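Local structure of ArtJ (Geobacillus stearothermophilus, 2PVU) at residues G61-G65 with F66-L70; L143-G147 with K148-V152. The protein binds arginine, lysine and histidine and probably delivers them, as a family 3 solute-binding protein, to the ABC transporter Art(MP)2. All coordinates share one frame; numbering follows the deposited sequence.

Interaction 1: G61-G65 with F66-L70; sequences GKIVG and FDVDL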
loop_
_atom_site.group_PDB
_atom_site.type_symbol
_atom_site.label_atom_id
_atom_site.label_comp_id
_atom_site.label_asym_id
_atom_site.label_seq_id
_atom_site.Cartn_x
_atom_site.Cartn_y
_atom_site.Cartn_z
ATOM N N GLY A 61 9.891 14.552 10.071
ATOM C CA GLY A 61 9.446 15.502 9.052
ATOM C C GLY A 61 9.729 15.098 7.611
ATOM O O GLY A 61 9.464 15.878 6.686
ATOM N N LYS A 62 10.285 13.902 7.408
ATOM C CA LYS A 62 10.630 13.424 6.067
ATOM C C LYS A 62 9.718 12.259 5.775
ATOM O O LYS A 62 9.273 11.595 6.712
ATOM C CB LYS A 62 12.070 12.904 5.993
ATOM C CG LYS A 62 13.239 13.888 6.260
ATOM C CD LYS A 62 12.872 15.374 6.426
ATOM C CE LYS A 62 13.024 16.164 5.132
ATOM N NZ LYS A 62 13.932 17.334 5.387
ATOM N N ILE A 63 9.458 11.998 4.498
ATOM C CA ILE A 63 8.693 10.812 4.080
ATOM C C ILE A 63 9.717 9.716 3.801
ATOM O O ILE A 63 10.632 9.920 2.998
ATOM C CB ILE A 63 7.848 11.069 2.779
ATOM C CG1 ILE A 63 6.862 12.240 2.984
ATOM C CG2 ILE A 63 7.086 9.818 2.367
ATOM C CD1 ILE A 63 6.208 12.750 1.647
ATOM N N VAL A 64 9.589 8.578 4.484
ATOM C CA VAL A 64 10.552 7.459 4.328
ATOM C C VAL A 64 9.811 6.163 4.008
ATOM O O VAL A 64 8.589 6.084 4.197
ATOM C CB VAL A 64 11.429 7.284 5.608
ATOM C CG1 VAL A 64 12.239 8.552 5.865
ATOM C CG2 VAL A 64 10.570 6.906 6.840
ATOM N N GLY A 65 10.541 5.150 3.541
ATOM C CA GLY A 65 9.961 3.837 3.406
ATOM C C GLY A 65 10.372 3.125 2.132
ATOM O O GLY A 65 11.147 3.677 1.286
ATOM N N PHE A 66 9.901 1.887 2.019
ATOM C CA PHE A 66 10.277 1.082 0.863
ATOM C C PHE A 66 9.852 1.736 -0.468
ATOM O O PHE A 66 10.631 1.782 -1.451
ATOM C CB PHE A 66 9.663 -0.313 0.993
ATOM C CG PHE A 66 9.849 -1.170 -0.228
ATOM C CD1 PHE A 66 10.977 -1.955 -0.360
ATOM C CD2 PHE A 66 8.880 -1.167 -1.266
ATOM C CE1 PHE A 66 11.207 -2.762 -1.523
ATOM C CE2 PHE A 66 9.080 -1.976 -2.443
ATOM C CZ PHE A 66 10.227 -2.778 -2.566
ATOM N N ASP A 67 8.610 2.210 -0.516
ATOM C CA ASP A 67 8.117 2.852 -1.730
ATOM C C ASP A 67 8.935 4.105 -1.998
ATOM O O ASP A 67 9.171 4.444 -3.153
ATOM C CB ASP A 67 6.642 3.275 -1.605
ATOM C CG ASP A 67 5.663 2.163 -1.918
ATOM O OD1 ASP A 67 6.048 1.088 -2.488
ATOM O OD2 ASP A 67 4.451 2.420 -1.640
ATOM N N VAL A 68 9.329 4.825 -0.951
ATOM C CA VAL A 68 10.178 6.027 -1.129
ATOM C C VAL A 68 11.512 5.707 -1.800
ATOM O O VAL A 68 11.917 6.390 -2.749
ATOM C CB VAL A 68 10.391 6.808 0.189
ATOM C CG1 VAL A 68 11.242 8.082 -0.036
ATOM C CG2 VAL A 68 9.010 7.148 0.821
ATOM N N ASP A 69 12.210 4.685 -1.305
ATOM C CA ASP A 69 13.530 4.345 -1.823
ATOM C C ASP A 69 13.381 3.777 -3.229
ATOM O O ASP A 69 14.209 4.026 -4.089
ATOM C CB ASP A 69 14.236 3.313 -0.950
ATOM C CG ASP A 69 14.674 3.875 0.394
ATOM O OD1 ASP A 69 14.660 5.118 0.572
ATOM O OD2 ASP A 69 15.042 3.050 1.259
ATOM N N LEU A 70 12.347 2.977 -3.440
ATOM C CA LEU A 70 12.158 2.415 -4.765
ATOM C C LEU A 70 11.858 3.522 -5.765
ATOM O O LEU A 70 12.451 3.564 -6.844
ATOM C CB LEU A 70 11.059 1.344 -4.771
ATOM C CG LEU A 70 10.730 0.766 -6.147
ATOM C CD1 LEU A 70 11.906 -0.022 -6.760
ATOM C CD2 LEU A 70 9.529 -0.122 -6.044
HETATM O O HOH W 1 13.322 6.153 2.849
#

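Interaction 2: L143-G147 with K148-V152; sequences LDLKG and KTIGV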
loop_
_atom_site.group_PDB
_atom_site.type_symbol
_atom_site.label_atom_id
_atom_site.label_comp_id
_atom_site.label_asym_id
_atom_site.label_seq_id
_atom_site.Cartn_x
_atom_site.Cartn_y
_atom_site.Cartn_z
ATOM N N LEU A 143 -13.925 -15.806 8.178
ATOM C CA LEU A 143 -15.321 -16.117 8.443
ATOM C C LEU A 143 -15.692 -15.918 9.906
ATOM O O LEU A 143 -16.854 -15.707 10.216
ATOM C CB LEU A 143 -15.663 -17.523 7.965
ATOM C CG LEU A 143 -15.282 -17.801 6.493
ATOM C CD1 LEU A 143 -15.791 -19.172 6.130
ATOM C CD2 LEU A 143 -15.782 -16.734 5.504
ATOM N N ASP A 144 -14.707 -15.942 10.807
ATOM C CA ASP A 144 -15.001 -15.688 12.232
ATOM C C ASP A 144 -15.292 -14.212 12.532
ATOM O O ASP A 144 -15.637 -13.891 13.660
ATOM C CB ASP A 144 -13.854 -16.140 13.144
ATOM C CG ASP A 144 -13.690 -17.631 13.178
ATOM O OD1 ASP A 144 -14.677 -18.356 12.896
ATOM O OD2 ASP A 144 -12.573 -18.064 13.536
ATOM N N LEU A 145 -15.133 -13.333 11.533
ATOM C CA LEU A 145 -15.431 -11.915 11.681
ATOM C C LEU A 145 -16.904 -11.616 11.426
ATOM O O LEU A 145 -17.337 -10.460 11.518
ATOM C CB LEU A 145 -14.577 -11.066 10.726
ATOM C CG LEU A 145 -13.052 -11.076 10.888
ATOM C CD1 LEU A 145 -12.436 -10.299 9.740
ATOM C CD2 LEU A 145 -12.600 -10.509 12.224
ATOM N N LYS A 146 -17.673 -12.647 11.093
ATOM C CA LYS A 146 -19.105 -12.490 10.938
ATOM C C LYS A 146 -19.743 -11.885 12.200
ATOM O O LYS A 146 -19.550 -12.389 13.326
ATOM C CB LYS A 146 -19.719 -13.846 10.627
ATOM C CG LYS A 146 -21.220 -13.865 10.581
ATOM C CD LYS A 146 -21.752 -13.632 9.190
ATOM C CE LYS A 146 -23.255 -13.934 9.149
ATOM N NZ LYS A 146 -23.946 -12.961 8.225
ATOM N N GLY A 147 -20.493 -10.800 12.002
ATOM C CA GLY A 147 -21.168 -10.128 13.104
ATOM C C GLY A 147 -20.288 -9.204 13.933
ATOM O O GLY A 147 -20.781 -8.571 14.878
ATOM N N LYS A 148 -18.994 -9.149 13.614
ATOM C CA LYS A 148 -18.037 -8.324 14.357
ATOM C C LYS A 148 -17.758 -7.009 13.636
ATOM O O LYS A 148 -18.016 -6.878 12.445
ATOM C CB LYS A 148 -16.715 -9.073 14.553
ATOM C CG LYS A 148 -16.846 -10.379 15.364
ATOM C CD LYS A 148 -15.449 -10.950 15.694
ATOM C CE LYS A 148 -15.520 -12.341 16.358
ATOM N NZ LYS A 148 -16.014 -12.167 17.745
ATOM N N THR A 149 -17.196 -6.042 14.346
ATOM C CA THR A 149 -16.932 -4.746 13.719
ATOM C C THR A 149 -15.529 -4.774 13.156
ATOM O O THR A 149 -14.599 -5.201 13.841
ATOM C CB THR A 149 -17.065 -3.629 14.721
ATOM O OG1 THR A 149 -16.218 -3.937 15.830
ATOM C CG2 THR A 149 -18.492 -3.594 15.254
ATOM N N ILE A 150 -15.381 -4.337 11.901
ATOM C CA ILE A 150 -14.108 -4.440 11.195
ATOM C C ILE A 150 -13.648 -3.027 10.813
ATOM O O ILE A 150 -14.385 -2.281 10.201
ATOM C CB ILE A 150 -14.232 -5.310 9.901
ATOM C CG1 ILE A 150 -14.761 -6.712 10.239
ATOM C CG2 ILE A 150 -12.888 -5.481 9.202
ATOM C CD1 ILE A 150 -15.281 -7.437 9.032
ATOM N N GLY A 151 -12.413 -2.673 11.146
ATOM C CA GLY A 151 -11.892 -1.410 10.707
ATOM C C GLY A 151 -11.053 -1.581 9.442
ATOM O O GLY A 151 -10.283 -2.539 9.322
ATOM N N VAL A 152 -11.203 -0.636 8.507
ATOM C CA VAL A 152 -10.426 -0.639 7.261
ATOM C C VAL A 152 -10.098 0.790 6.886
ATOM O O VAL A 152 -10.761 1.738 7.343
ATOM C CB VAL A 152 -11.219 -1.255 6.075
ATOM C CG1 VAL A 152 -11.418 -2.772 6.270
ATOM C CG2 VAL A 152 -12.567 -0.515 5.871
#

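Interaction 1: G61-G65 with F66-L70
Phe66 begins the helix straight after Gly65, its N-cap; its side chain sets off away from strand 62-64, and the ring packs on helix 252-261. Gly65 has backbone angles, with phi at 139°, that suit a residue without a side chain. Asp67 sends its carboxylate off the contact, where OD1 meets Tyr124 OH and OD2 the backbone N of Gly107, a lysine-pocket residue. Val68 points back at the strand: its CG2, anti to its own carbonyl carbon, sits 3.4 Å from the Val64 carbonyl C and 3.6 Å from Ile63 CG2, the two side chains crossing at about a right angle. Its other methyl, CG1, rests 3.6 Å from Ile63 O. Asp69 closes the first helical turn, its N bonding Gly65 O at 3.0 Å and 159°. One water ties the same two residues again, accepting from Gly65 N and donating to Asp69 OD1, while OD2 is held by Trp260 NE1 and Lys259. Around this junction, helix 252-261 also packs on Asp69 and Leu70, strand 82-86 supports Ile63 and Val68 through Leu84, and strand 57-59 pairs antiparallel with 62-64.

Interaction 2: L143-G147 with K148-V152
Lys148 folds its aliphatic chain back along the bend that precedes it, so that CB lies 3.4 Å from Leu145 O and CE 3.1 Å from Asp144 O. CG stands anti to the carbonyl carbon of Lys148 (chi1 -61°), and the next two torsions are extended, which carries CD and CE back across Leu145 to the Asp144 carbonyl; the chain bends only at its last torsion, before NZ. The backbone of the same lysine makes the one hydrogen bond between 143-147 and 148-152, from Lys148 N to Leu145 O at 3.0 Å. Its N-H points fairly straight, at 158°. The approach is from above the carbonyl plane, 47° out of it, rather than on a lone pair. On the inner side, Ile150 CD1 touches two carbons of Leu145, CB and CD1, each at 4.1 Å, and these side chains cross at about a right angle.

The bond from Lys148 to Leu145 closes a type II beta turn over Leu145-Lys148, with Gly147 at its third position, where the positive phi suits a residue without a side chain. The turn takes the chain out of the short 3-10 segment ending at Leu145 and into strand 150-153 of the mixed sheet. That 3-10 segment is held by a backbone bond from Lys146 N to Leu143 O, while Asp144 OD2 forms a salt bridge with Lys140. Farther out, Phe166 of helix 157-166 and Ile194 of strand 192-196 pack against both Leu145 and Ile150, and Thr149 N bonds to Asp191 OD2. Backbone bonds between Ile150 and both His171 and Lys173, and between Gly151 and both Ala192 and Ile194, set the new strand between its parallel neighbours 172-175 and 192-196.

Interaction 1 comes first along the chain and closes before interaction 2 opens. Their centres are 32 Å apart, their nearest atoms about 17 Å, and they lie on opposite sides of the chain's centre without touching. Each sits in a different lobe of the two-lobed fold usual for periplasmic-type binding proteins: 61-70 packs beside the parallel sheet of strands 44-48, 82-86 and 103-104, whereas 143-152 leads into strand 150-153 of the mixed sheet. The bound lysine lies between the lobes. Neither interaction includes a pocket residue: interaction 1 stands one shell behind the pocket, through Asp67 and Gly107, and interaction 2 lies farther out in its lobe.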